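Local coordinates for adhesion and penetration protein autotransporter (Haemophilus influenzae, PDB 3SYJ) that mediates bacterial aggregation and adherence to host cells and is probably also a serine protease, this chain being its secreted passenger domain, at residues G484-F489 / A509-I514; G553-I558 / T574-D579; G578-T583 / E630-K635. All blocks are in the same frame, centred on the assembly; numbering follows the deposited sequence.

Contact 1: G484-F489 / A509-I514; sequences GHSLTF and AANVTI
Phe489 and Val512 meet on the inner face of two neighbouring parallel strands, 487-489 and 510-514. The CG1 methyl of Val512 sits at the edge of the Phe489 ring, close to its plane, with CG1 3.8 Å from Phe489 CD2. It reaches that edge because CG1 is anti to the backbone N (chi1 -172°). On the outer face Thr488 and Thr513 stand side by side and point the same way. Here OG1 of Thr488 comes within 3.8 Å of Thr513 CB.

The backbone holds these pairs in step. Leu487 N donates to Asn511 O at 3.0 Å, and Thr513 N donates to Leu487 O at 2.9 Å. The bond from Phe489 N to Thr513 O is the shortest of the three, at 2.7 Å, and is nearly straight. Leu487 O accepts a second hydrogen bond from a water. That water also hydrogen-bonds Thr513 OG1 at 2.6 Å, so it links one strand's carbonyl to the other's side chain.

Where the pairing begins, a side chain replaces the usual carbonyl. Asn511 N donates to Ser486 OG at 3.0 Å, with a bent N-H...O angle of 141°. The hydroxyl is turned back beside its own backbone N, anti to the carbonyl carbon (chi1 -69°).

The next shell fixes the second strand from its other side. The amide oxygen of Asn511 accepts from Asn556 ND2. Strand 555-559 bonds the backbone of Ala510, Val512 and Ile514, and Leu555 packs on Ala510 and Val512. On the first strand, Leu487 rests on Leu460 and Leu482. Stacked parallel strands in register, with apolar residues inward, are typical of successive coils of the right-handed beta-helix that forms the stalk of autotransporter passenger domains.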
ATOM      1  N   GLY A 484      18.960 -21.312 -28.887  1.00 21.89           N
ATOM      2  CA  GLY A 484      19.558 -21.791 -27.655  1.00 21.33           C
ATOM      3  C   GLY A 484      21.068 -21.709 -27.605  1.00 23.07           C
ATOM      4  O   GLY A 484      21.687 -22.169 -26.649  1.00 26.43           O
ATOM      5  N   HIS A 485      21.672 -21.128 -28.632  1.00 21.36           N
ATOM      6  CA  HIS A 485      23.127 -21.033 -28.682  1.00 19.69           C
ATOM      7  C   HIS A 485      23.584 -19.624 -28.336  1.00 24.27           C
ATOM      8  O   HIS A 485      22.786 -18.692 -28.316  1.00 29.10           O
ATOM      9  CB  HIS A 485      23.635 -21.423 -30.069  1.00 19.09           C
ATOM     10  CG  HIS A 485      23.481 -22.878 -30.382  1.00 21.36           C
ATOM     11  ND1 HIS A 485      22.322 -23.410 -30.907  1.00 20.98           N
ATOM     12  CD2 HIS A 485      24.342 -23.914 -30.244  1.00 19.96           C
ATOM     13  CE1 HIS A 485      22.476 -24.711 -31.078  1.00 22.25           C
ATOM     14  NE2 HIS A 485      23.694 -25.042 -30.686  1.00 22.04           N
ATOM     15  N   SER A 486      24.872 -19.460 -28.067  1.00 24.49           N
ATOM     16  CA  SER A 486      25.384 -18.141 -27.740  1.00 21.89           C
ATOM     17  C   SER A 486      26.457 -17.696 -28.715  1.00 20.15           C
ATOM     18  O   SER A 486      27.187 -18.518 -29.266  1.00 18.29           O
ATOM     19  CB  SER A 486      25.898 -18.107 -26.304  1.00 22.58           C
ATOM     20  OG  SER A 486      24.811 -18.204 -25.399  1.00 22.91           O
ATOM     21  N   LEU A 487      26.529 -16.388 -28.939  1.00 21.97           N
ATOM     22  CA  LEU A 487      27.493 -15.813 -29.863  1.00 19.50           C
ATOM     23  C   LEU A 487      28.114 -14.577 -29.249  1.00 20.26           C
ATOM     24  O   LEU A 487      27.490 -13.901 -28.431  1.00 19.38           O
ATOM     25  CB  LEU A 487      26.811 -15.413 -31.170  1.00 17.27           C
ATOM     26  CG  LEU A 487      26.141 -16.505 -31.997  1.00 19.34           C
ATOM     27  CD1 LEU A 487      25.323 -15.886 -33.122  1.00 17.07           C
ATOM     28  CD2 LEU A 487      27.193 -17.459 -32.546  1.00 17.25           C
ATOM     29  N   THR A 488      29.350 -14.293 -29.641  1.00 17.65           N
ATOM     30  CA  THR A 488      29.976 -13.017 -29.342  1.00 18.96           C
ATOM     31  C   THR A 488      30.269 -12.310 -30.654  1.00 17.52           C
ATOM     32  O   THR A 488      30.746 -12.936 -31.605  1.00 15.67           O
ATOM     33  CB  THR A 488      31.307 -13.196 -28.602  1.00 17.55           C
ATOM     34  OG1 THR A 488      31.067 -13.803 -27.333  1.00 24.85           O
ATOM     35  CG2 THR A 488      31.980 -11.852 -28.390  1.00 17.02           C
ATOM     36  N   PHE A 489      29.977 -11.014 -30.705  1.00 15.79           N
ATOM     37  CA  PHE A 489      30.359 -10.172 -31.838  1.00 18.12           C
ATOM     38  C   PHE A 489      31.320  -9.077 -31.381  1.00 19.88           C
ATOM     39  O   PHE A 489      31.269  -8.630 -30.230  1.00 19.10           O
ATOM     40  CB  PHE A 489      29.140  -9.477 -32.438  1.00 14.23           C
ATOM     41  CG  PHE A 489      28.164 -10.397 -33.117  1.00 12.30           C
ATOM     42  CD1 PHE A 489      28.182 -10.547 -34.492  1.00 16.28           C
ATOM     43  CD2 PHE A 489      27.196 -11.062 -32.394  1.00 14.21           C
ATOM     44  CE1 PHE A 489      27.273 -11.370 -35.132  1.00 17.51           C
ATOM     45  CE2 PHE A 489      26.277 -11.888 -33.024  1.00 14.25           C
ATOM     46  CZ  PHE A 489      26.315 -12.040 -34.393  1.00 17.80           C
ATOM     47  N   ALA A 509      17.948 -21.019 -23.098  1.00 20.20           N
ATOM     48  CA  ALA A 509      18.216 -19.596 -23.255  1.00 22.49           C
ATOM     49  C   ALA A 509      19.368 -19.365 -24.234  1.00 24.78           C
ATOM     50  O   ALA A 509      20.048 -20.306 -24.642  1.00 26.60           O
ATOM     51  CB  ALA A 509      18.527 -18.959 -21.916  1.00 23.00           C
ATOM     52  N   ALA A 510      19.571 -18.110 -24.622  1.00 24.19           N
ATOM     53  CA  ALA A 510      20.662 -17.747 -25.521  1.00 23.40           C
ATOM     54  C   ALA A 510      21.263 -16.408 -25.104  1.00 19.20           C
ATOM     55  O   ALA A 510      20.581 -15.573 -24.512  1.00 18.76           O
ATOM     56  CB  ALA A 510      20.171 -17.695 -26.966  1.00 20.84           C
ATOM     57  N   ASN A 511      22.545 -16.212 -25.386  1.00 18.66           N
ATOM     58  CA  ASN A 511      23.177 -14.931 -25.098  1.00 22.28           C
ATOM     59  C   ASN A 511      23.876 -14.355 -26.322  1.00 22.11           C
ATOM     60  O   ASN A 511      24.521 -15.083 -27.066  1.00 19.53           O
ATOM     61  CB  ASN A 511      24.185 -15.069 -23.961  1.00 21.34           C
ATOM     62  CG  ASN A 511      23.575 -15.667 -22.708  1.00 27.98           C
ATOM     63  OD1 ASN A 511      22.504 -15.253 -22.261  1.00 24.80           O
ATOM     64  ND2 ASN A 511      24.258 -16.649 -22.137  1.00 28.38           N
ATOM     65  N   VAL A 512      23.730 -13.050 -26.532  1.00 20.30           N
ATOM     66  CA  VAL A 512      24.558 -12.344 -27.497  1.00 20.97           C
ATOM     67  C   VAL A 512      25.436 -11.360 -26.744  1.00 21.04           C
ATOM     68  O   VAL A 512      24.944 -10.509 -26.003  1.00 19.15           O
ATOM     69  CB  VAL A 512      23.725 -11.560 -28.538  1.00 24.21           C
ATOM     70  CG1 VAL A 512      24.628 -11.002 -29.634  1.00 19.87           C
ATOM     71  CG2 VAL A 512      22.658 -12.436 -29.148  1.00 21.60           C
ATOM     72  N   THR A 513      26.742 -11.483 -26.926  1.00 20.27           N
ATOM     73  CA  THR A 513      27.672 -10.533 -26.338  1.00 20.03           C
ATOM     74  C   THR A 513      28.250  -9.643 -27.438  1.00 18.31           C
ATOM     75  O   THR A 513      28.621 -10.122 -28.504  1.00 16.99           O
ATOM     76  CB  THR A 513      28.793 -11.266 -25.563  1.00 20.18           C
ATOM     77  OG1 THR A 513      28.199 -12.124 -24.577  1.00 19.93           O
ATOM     78  CG2 THR A 513      29.736 -10.279 -24.874  1.00 16.64           C
ATOM     79  N   ILE A 514      28.287  -8.340 -27.182  1.00 18.54           N
ATOM     80  CA  ILE A 514      28.911  -7.389 -28.090  1.00 19.19           C
ATOM     81  C   ILE A 514      30.091  -6.738 -27.376  1.00 21.72           C
ATOM     82  O   ILE A 514      29.928  -6.162 -26.298  1.00 22.14           O
ATOM     83  CB  ILE A 514      27.911  -6.320 -28.560  1.00 18.56           C
ATOM     84  CG1 ILE A 514      26.789  -6.978 -29.372  1.00 16.60           C
ATOM     85  CG2 ILE A 514      28.610  -5.261 -29.397  1.00 18.07           C
ATOM     86  CD1 ILE A 514      25.611  -6.075 -29.636  1.00 13.76           C
TER
HETATM   87  O   HOH W   1      27.351 -14.368 -25.581  1.00 21.70           O

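Contact 2: G553-I558 / T574-D579; sequences GRLNLI and TNLKGD
The guanidinium of Arg554 lies over the backbone of Lys577 and Gly578, at a join between coils of the beta-helix. The carbonyl oxygen of Lys577 sits over the centre of its flat group, 3.5 Å from the plane, on the same face as Gly578 N. The bends of the Arg554 chain at chi2 and chi3 (-91° and -36°) turn CD and NE toward Lys577 O. Its NH1 forms a salt bridge with Glu630, a coil further on. Water, in the plane of the guanidinium at its edge, joins NH2 to Asp579 OD1.

The leucines are buried on the interior side. Leu555 and Leu576 cross obliquely, with Leu576 CD2 3.7 Å from Leu555 CG. The other methyl, Leu576 CD1, approaches Leu557 CB at 4.2 Å. Phe543 adds to this layer by packing on both Leu557 and Leu576.

The backbones pair on either side of Gly578. Leu555 N donates to Lys577 O at 2.9 Å, from well above the carbonyl plane. Leu557 N donates to Asp579 O at 2.9 Å, almost straight. Lys577 is the centre of an inverse gamma turn, so the chain bends just before the new strand. Gly578 passes close to Leu555 O, where a side chain would clash.

Asn556 bridges two coils. With ND2 held by Asn511, OD1 faces Asp579. This OD1 accepts a hydrogen bond from Asp579 N at 2.9 Å, in the amide plane and on a lone pair.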
ATOM      1  N   GLY A 553      11.773 -16.895 -27.205  1.00 25.67           N
ATOM      2  CA  GLY A 553      12.546 -17.615 -26.207  1.00 26.69           C
ATOM      3  C   GLY A 553      13.498 -16.722 -25.435  1.00 26.76           C
ATOM      4  O   GLY A 553      13.784 -15.601 -25.862  1.00 27.01           O
ATOM      5  N   ARG A 554      13.978 -17.210 -24.294  1.00 22.35           N
ATOM      6  CA  ARG A 554      14.848 -16.408 -23.440  1.00 27.51           C
ATOM      7  C   ARG A 554      16.061 -15.945 -24.233  1.00 23.36           C
ATOM      8  O   ARG A 554      16.740 -16.750 -24.863  1.00 20.50           O
ATOM      9  CB  ARG A 554      15.329 -17.191 -22.209  1.00 26.86           C
ATOM     10  CG  ARG A 554      14.268 -17.959 -21.431  1.00 37.97           C
ATOM     11  CD  ARG A 554      13.648 -17.142 -20.302  1.00 35.80           C
ATOM     12  NE  ARG A 554      14.605 -16.252 -19.652  1.00 35.80           N
ATOM     13  CZ  ARG A 554      14.245 -15.200 -18.923  1.00 34.17           C
ATOM     14  NH1 ARG A 554      12.957 -14.923 -18.761  1.00 31.38           N
ATOM     15  NH2 ARG A 554      15.163 -14.420 -18.364  1.00 31.59           N
ATOM     16  N   LEU A 555      16.326 -14.645 -24.189  1.00 20.67           N
ATOM     17  CA  LEU A 555      17.492 -14.083 -24.855  1.00 20.94           C
ATOM     18  C   LEU A 555      18.073 -12.940 -24.017  1.00 21.28           C
ATOM     19  O   LEU A 555      17.357 -12.021 -23.627  1.00 20.95           O
ATOM     20  CB  LEU A 555      17.115 -13.610 -26.262  1.00 22.48           C
ATOM     21  CG  LEU A 555      18.161 -12.891 -27.119  1.00 22.89           C
ATOM     22  CD1 LEU A 555      19.343 -13.794 -27.387  1.00 23.60           C
ATOM     23  CD2 LEU A 555      17.535 -12.435 -28.428  1.00 20.56           C
ATOM     24  N   ASN A 556      19.367 -13.028 -23.718  1.00 18.78           N
ATOM     25  CA  ASN A 556      20.073 -11.975 -22.990  1.00 19.79           C
ATOM     26  C   ASN A 556      21.078 -11.266 -23.878  1.00 22.02           C
ATOM     27  O   ASN A 556      21.658 -11.871 -24.781  1.00 20.77           O
ATOM     28  CB  ASN A 556      20.807 -12.553 -21.787  1.00 19.10           C
ATOM     29  CG  ASN A 556      19.895 -13.321 -20.890  1.00 23.50           C
ATOM     30  OD1 ASN A 556      19.007 -12.747 -20.268  1.00 27.79           O
ATOM     31  ND2 ASN A 556      20.084 -14.632 -20.830  1.00 24.74           N
ATOM     32  N   LEU A 557      21.283  -9.983 -23.598  1.00 20.13           N
ATOM     33  CA  LEU A 557      22.223  -9.165 -24.345  1.00 19.64           C
ATOM     34  C   LEU A 557      23.270  -8.561 -23.409  1.00 19.86           C
ATOM     35  O   LEU A 557      22.928  -7.927 -22.410  1.00 17.13           O
ATOM     36  CB  LEU A 557      21.475  -8.053 -25.075  1.00 19.60           C
ATOM     37  CG  LEU A 557      22.346  -6.997 -25.743  1.00 18.13           C
ATOM     38  CD1 LEU A 557      23.096  -7.605 -26.929  1.00 14.92           C
ATOM     39  CD2 LEU A 557      21.492  -5.815 -26.163  1.00 16.30           C
ATOM     40  N   ILE A 558      24.543  -8.760 -23.734  1.00 17.95           N
ATOM     41  CA  ILE A 558      25.621  -8.222 -22.917  1.00 16.51           C
ATOM     42  C   ILE A 558      26.505  -7.291 -23.735  1.00 22.11           C
ATOM     43  O   ILE A 558      27.061  -7.696 -24.758  1.00 20.11           O
ATOM     44  CB  ILE A 558      26.524  -9.335 -22.347  1.00 17.32           C
ATOM     45  CG1 ILE A 558      25.727 -10.307 -21.479  1.00 20.76           C
ATOM     46  CG2 ILE A 558      27.646  -8.733 -21.527  1.00 17.88           C
ATOM     47  CD1 ILE A 558      25.025 -11.388 -22.247  1.00 20.99           C
ATOM     48  N   THR A 574      14.165  -3.655 -28.808  1.00 16.51           N
ATOM     49  CA  THR A 574      14.318  -4.903 -28.070  1.00 17.22           C
ATOM     50  C   THR A 574      12.965  -5.368 -27.553  1.00 18.72           C
ATOM     51  O   THR A 574      12.145  -4.561 -27.116  1.00 16.06           O
ATOM     52  CB  THR A 574      15.276  -4.786 -26.856  1.00 16.55           C
ATOM     53  OG1 THR A 574      14.745  -3.860 -25.898  1.00 20.32           O
ATOM     54  CG2 THR A 574      16.664  -4.346 -27.288  1.00 16.07           C
ATOM     55  N   ASN A 575      12.738  -6.675 -27.617  1.00 17.50           N
ATOM     56  CA  ASN A 575      11.605  -7.293 -26.948  1.00 17.92           C
ATOM     57  C   ASN A 575      12.104  -8.526 -26.214  1.00 18.41           C
ATOM     58  O   ASN A 575      11.748  -9.649 -26.558  1.00 18.89           O
ATOM     59  CB  ASN A 575      10.524  -7.682 -27.951  1.00 16.23           C
ATOM     60  CG  ASN A 575       9.238  -8.098 -27.277  1.00 19.52           C
ATOM     61  OD1 ASN A 575       8.515  -8.970 -27.764  1.00 23.29           O
ATOM     62  ND2 ASN A 575       8.944  -7.477 -26.141  1.00 15.35           N
ATOM     63  N   LEU A 576      12.937  -8.311 -25.203  1.00 19.66           N
ATOM     64  CA  LEU A 576      13.700  -9.400 -24.613  1.00 18.48           C
ATOM     65  C   LEU A 576      13.035 -10.085 -23.443  1.00 22.41           C
ATOM     66  O   LEU A 576      12.704  -9.454 -22.443  1.00 24.67           O
ATOM     67  CB  LEU A 576      15.077  -8.917 -24.173  1.00 18.06           C
ATOM     68  CG  LEU A 576      16.045  -8.603 -25.306  1.00 18.91           C
ATOM     69  CD1 LEU A 576      17.288  -7.931 -24.762  1.00 21.31           C
ATOM     70  CD2 LEU A 576      16.394  -9.866 -26.050  1.00 18.15           C
ATOM     71  N   LYS A 577      12.863 -11.394 -23.576  1.00 24.28           N
ATOM     72  CA  LYS A 577      12.568 -12.237 -22.438  1.00 22.73           C
ATOM     73  C   LYS A 577      13.932 -12.575 -21.846  1.00 26.73           C
ATOM     74  O   LYS A 577      14.513 -13.616 -22.143  1.00 24.45           O
ATOM     75  CB  LYS A 577      11.850 -13.498 -22.897  1.00 29.19           C
ATOM     76  CG  LYS A 577      10.554 -13.772 -22.161  1.00 43.70           C
ATOM     77  CD  LYS A 577       9.431 -12.870 -22.669  1.00 42.22           C
ATOM     78  CE  LYS A 577       8.147 -13.071 -21.860  1.00 52.54           C
ATOM     79  NZ  LYS A 577       6.929 -12.631 -22.599  1.00 49.75           N
ATOM     80  N   GLY A 578      14.453 -11.662 -21.035  1.00 26.09           N
ATOM     81  CA  GLY A 578      15.818 -11.733 -20.563  1.00 22.38           C
ATOM     82  C   GLY A 578      16.308 -10.338 -20.238  1.00 26.61           C
ATOM     83  O   GLY A 578      15.521  -9.393 -20.184  1.00 27.56           O
ATOM     84  N   ASP A 579      17.612 -10.202 -20.033  1.00 23.75           N
ATOM     85  CA  ASP A 579      18.171  -8.955 -19.547  1.00 22.84           C
ATOM     86  C   ASP A 579      19.099  -8.314 -20.552  1.00 25.07           C
ATOM     87  O   ASP A 579      19.563  -8.966 -21.487  1.00 25.77           O
ATOM     88  CB  ASP A 579      18.980  -9.204 -18.276  1.00 28.14           C
ATOM     89  CG  ASP A 579      18.146  -9.741 -17.149  1.00 27.02           C
ATOM     90  OD1 ASP A 579      16.910  -9.572 -17.185  1.00 28.14           O
ATOM     91  OD2 ASP A 579      18.735 -10.330 -16.222  1.00 35.43           O
TER
HETATM   92  O   HOH W   2      13.558 -12.698 -25.876  1.00 21.06           O
HETATM   93  O   HOH W   3      15.688 -12.025 -16.508  1.00 35.31           O

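Contact 3: G578-T583 / E630-K635; sequences GDITQT and ENFQIK
Gly578 accepts the first bond between these two coils of the beta-helix, whose strands 579-582 and 631-634 run parallel. Glu630 N donates to Gly578 O at 2.9 Å, where segment 630-635 turns its corner.

Asp579 comes next, on the outer face. Its OD1 accepts a hydrogen bond from Asn631 ND2 at 3.0 Å, on the syn side but 34° out of the carboxylate plane. Asn631 N adds a weak bond to OD1. Glu630 OE1 lies 4.5 Å from Asp579 OD1, and the water that also meets Arg554 NH2 donates to both oxygens, which probably eases the repulsion. Arg554, paired with Glu630, probably offsets the charge further. The other oxygen of Asp579, OD2, receives a weak bond from Gln633 NE2.

Ile580 turns inward and lies alongside Phe632, with CD1 3.9 Å from Phe632 CE1. Trp652 stacks on that ring from the following coil. Thr581, outside again, sets its CG2 4.1 Å from Lys635 CD.

Gln582 points inward as an extended chain. Its NE2 donates to the backbone oxygens of Ser638 and Lys584, so this buried nitrogen is satisfied. Its OE1 ends 3.6 Å from the CG2 methyl of Ile634.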
ATOM      1  N   GLY A 578      14.453 -11.662 -21.035  1.00 26.09           N
ATOM      2  CA  GLY A 578      15.818 -11.733 -20.563  1.00 22.38           C
ATOM      3  C   GLY A 578      16.308 -10.338 -20.238  1.00 26.61           C
ATOM      4  O   GLY A 578      15.521  -9.393 -20.184  1.00 27.56           O
ATOM      5  N   ASP A 579      17.612 -10.202 -20.033  1.00 23.75           N
ATOM      6  CA  ASP A 579      18.171  -8.955 -19.547  1.00 22.84           C
ATOM      7  C   ASP A 579      19.099  -8.314 -20.552  1.00 25.07           C
ATOM      8  O   ASP A 579      19.563  -8.966 -21.487  1.00 25.77           O
ATOM      9  CB  ASP A 579      18.980  -9.204 -18.276  1.00 28.14           C
ATOM     10  CG  ASP A 579      18.146  -9.741 -17.149  1.00 27.02           C
ATOM     11  OD1 ASP A 579      16.910  -9.572 -17.185  1.00 28.14           O
ATOM     12  OD2 ASP A 579      18.735 -10.330 -16.222  1.00 35.43           O
ATOM     13  N   ILE A 580      19.371  -7.031 -20.332  1.00 20.41           N
ATOM     14  CA  ILE A 580      20.453  -6.334 -21.006  1.00 21.61           C
ATOM     15  C   ILE A 580      21.452  -5.923 -19.933  1.00 22.95           C
ATOM     16  O   ILE A 580      21.088  -5.272 -18.945  1.00 19.47           O
ATOM     17  CB  ILE A 580      19.961  -5.080 -21.772  1.00 17.95           C
ATOM     18  CG1 ILE A 580      19.009  -5.475 -22.900  1.00 21.88           C
ATOM     19  CG2 ILE A 580      21.135  -4.299 -22.342  1.00 15.59           C
ATOM     20  CD1 ILE A 580      18.423  -4.289 -23.646  1.00 21.72           C
ATOM     21  N   THR A 581      22.706  -6.318 -20.136  1.00 21.34           N
ATOM     22  CA  THR A 581      23.785  -6.053 -19.187  1.00 21.76           C
ATOM     23  C   THR A 581      24.887  -5.193 -19.797  1.00 24.95           C
ATOM     24  O   THR A 581      25.375  -5.474 -20.893  1.00 23.27           O
ATOM     25  CB  THR A 581      24.414  -7.376 -18.701  1.00 24.05           C
ATOM     26  OG1 THR A 581      23.413  -8.154 -18.035  1.00 20.71           O
ATOM     27  CG2 THR A 581      25.587  -7.107 -17.749  1.00 19.87           C
ATOM     28  N   GLN A 582      25.285  -4.148 -19.083  1.00 21.35           N
ATOM     29  CA  GLN A 582      26.402  -3.324 -19.523  1.00 21.02           C
ATOM     30  C   GLN A 582      27.522  -3.323 -18.481  1.00 22.28           C
ATOM     31  O   GLN A 582      27.289  -3.047 -17.302  1.00 25.18           O
ATOM     32  CB  GLN A 582      25.936  -1.899 -19.808  1.00 19.05           C
ATOM     33  CG  GLN A 582      27.041  -0.981 -20.279  1.00 21.06           C
ATOM     34  CD  GLN A 582      26.558   0.438 -20.483  1.00 23.22           C
ATOM     35  OE1 GLN A 582      25.399   0.754 -20.218  1.00 22.56           O
ATOM     36  NE2 GLN A 582      27.447   1.304 -20.953  1.00 21.05           N
ATOM     37  N   THR A 583      28.738  -3.629 -18.912  1.00 23.11           N
ATOM     38  CA  THR A 583      29.862  -3.694 -17.982  1.00 26.03           C
ATOM     39  C   THR A 583      30.768  -2.476 -18.081  1.00 24.84           C
ATOM     40  O   THR A 583      31.566  -2.220 -17.185  1.00 28.61           O
ATOM     41  CB  THR A 583      30.712  -4.948 -18.215  1.00 26.00           C
ATOM     42  OG1 THR A 583      31.309  -4.883 -19.515  1.00 26.37           O
ATOM     43  CG2 THR A 583      29.850  -6.203 -18.120  1.00 24.73           C
ATOM     44  N   GLU A 630      13.426  -7.598 -19.426  1.00 24.41           N
ATOM     45  CA  GLU A 630      13.096  -7.881 -18.032  1.00 26.12           C
ATOM     46  C   GLU A 630      13.918  -6.979 -17.099  1.00 22.80           C
ATOM     47  O   GLU A 630      13.363  -6.217 -16.312  1.00 21.12           O
ATOM     48  CB  GLU A 630      13.262  -9.382 -17.727  1.00 24.05           C
ATOM     49  CG  GLU A 630      12.234 -10.248 -18.486  1.00 22.75           C
ATOM     50  CD  GLU A 630      12.358 -11.755 -18.256  1.00 28.61           C
ATOM     51  OE1 GLU A 630      13.329 -12.210 -17.625  1.00 30.40           O
ATOM     52  OE2 GLU A 630      11.469 -12.498 -18.728  1.00 28.97           O
ATOM     53  N   ASN A 631      15.239  -7.041 -17.210  1.00 20.28           N
ATOM     54  CA  ASN A 631      16.087  -6.171 -16.410  1.00 22.84           C
ATOM     55  C   ASN A 631      17.149  -5.478 -17.239  1.00 22.70           C
ATOM     56  O   ASN A 631      17.667  -6.042 -18.204  1.00 21.35           O
ATOM     57  CB  ASN A 631      16.775  -6.946 -15.283  1.00 23.19           C
ATOM     58  CG  ASN A 631      15.793  -7.646 -14.363  1.00 29.76           C
ATOM     59  OD1 ASN A 631      15.392  -7.106 -13.327  1.00 24.28           O
ATOM     60  ND2 ASN A 631      15.396  -8.856 -14.741  1.00 27.87           N
ATOM     61  N   PHE A 632      17.466  -4.249 -16.850  1.00 18.60           N
ATOM     62  CA  PHE A 632      18.645  -3.566 -17.342  1.00 21.40           C
ATOM     63  C   PHE A 632      19.649  -3.529 -16.198  1.00 24.31           C
ATOM     64  O   PHE A 632      19.459  -2.825 -15.211  1.00 26.15           O
ATOM     65  CB  PHE A 632      18.312  -2.142 -17.787  1.00 20.60           C
ATOM     66  CG  PHE A 632      17.218  -2.068 -18.812  1.00 21.38           C
ATOM     67  CD1 PHE A 632      17.511  -2.155 -20.165  1.00 19.34           C
ATOM     68  CD2 PHE A 632      15.897  -1.909 -18.420  1.00 18.92           C
ATOM     69  CE1 PHE A 632      16.506  -2.093 -21.108  1.00 23.26           C
ATOM     70  CE2 PHE A 632      14.885  -1.841 -19.355  1.00 21.53           C
ATOM     71  CZ  PHE A 632      15.185  -1.933 -20.704  1.00 19.65           C
ATOM     72  N   GLN A 633      20.713  -4.307 -16.325  1.00 21.89           N
ATOM     73  CA  GLN A 633      21.742  -4.322 -15.306  1.00 24.24           C
ATOM     74  C   GLN A 633      22.932  -3.536 -15.811  1.00 21.64           C
ATOM     75  O   GLN A 633      23.740  -4.040 -16.590  1.00 24.70           O
ATOM     76  CB  GLN A 633      22.143  -5.760 -14.976  1.00 25.30           C
ATOM     77  CG  GLN A 633      20.964  -6.709 -14.959  1.00 27.72           C
ATOM     78  CD  GLN A 633      21.279  -8.040 -14.308  1.00 45.26           C
ATOM     79  OE1 GLN A 633      22.343  -8.218 -13.709  1.00 50.42           O
ATOM     80  NE2 GLN A 633      20.347  -8.986 -14.417  1.00 36.69           N
ATOM     81  N   ILE A 634      23.029  -2.289 -15.380  1.00 20.85           N
ATOM     82  CA  ILE A 634      24.155  -1.455 -15.751  1.00 24.36           C
ATOM     83  C   ILE A 634      25.184  -1.601 -14.641  1.00 25.77           C
ATOM     84  O   ILE A 634      25.132  -0.886 -13.644  1.00 26.73           O
ATOM     85  CB  ILE A 634      23.721   0.016 -15.921  1.00 22.22           C
ATOM     86  CG1 ILE A 634      22.393   0.091 -16.681  1.00 21.75           C
ATOM     87  CG2 ILE A 634      24.797   0.833 -16.621  1.00 19.14           C
ATOM     88  CD1 ILE A 634      22.376  -0.685 -17.995  1.00 20.69           C
ATOM     89  N   LYS A 635      26.091  -2.560 -14.810  1.00 24.22           N
ATOM     90  CA  LYS A 635      27.083  -2.897 -13.791  1.00 25.07           C
ATOM     91  C   LYS A 635      28.318  -2.010 -13.881  1.00 26.73           C
ATOM     92  O   LYS A 635      29.210  -2.081 -13.036  1.00 30.89           O
ATOM     93  CB  LYS A 635      27.510  -4.359 -13.927  1.00 26.74           C
ATOM     94  CG  LYS A 635      26.380  -5.366 -13.790  1.00 28.16           C
ATOM     95  CD  LYS A 635      26.925  -6.783 -13.854  1.00 34.56           C
ATOM     96  CE  LYS A 635      25.835  -7.817 -13.627  1.00 38.17           C
ATOM     97  NZ  LYS A 635      26.389  -9.195 -13.742  1.00 39.89           N
TER
HETATM   98  O   HOH W   3      15.688 -12.025 -16.508  1.00 35.31           O

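How the contacts relate
The three contacts follow one another along one flank of the beta-helix, where strands 487-489, 510-514, 555-559, 579-582 and 631-634 lie side by side in parallel. Contact 1 closes before contact 2 opens, and contact 3 begins on Gly578 and Asp579, where contact 2 ends. Centres of contacts 1 and 2 are 10 Å apart, those of 2 and 3 are 9 Å apart. Contacts 1 and 3 do not touch; their centres are 14 Å apart. Strand 555-559 joins contact 1 to contact 2: Ile514 N is probably hydrogen-bonded to Ile558 O (2.8 Å). Together they carry the passenger stalk through successive coils, away from the probable protease active site.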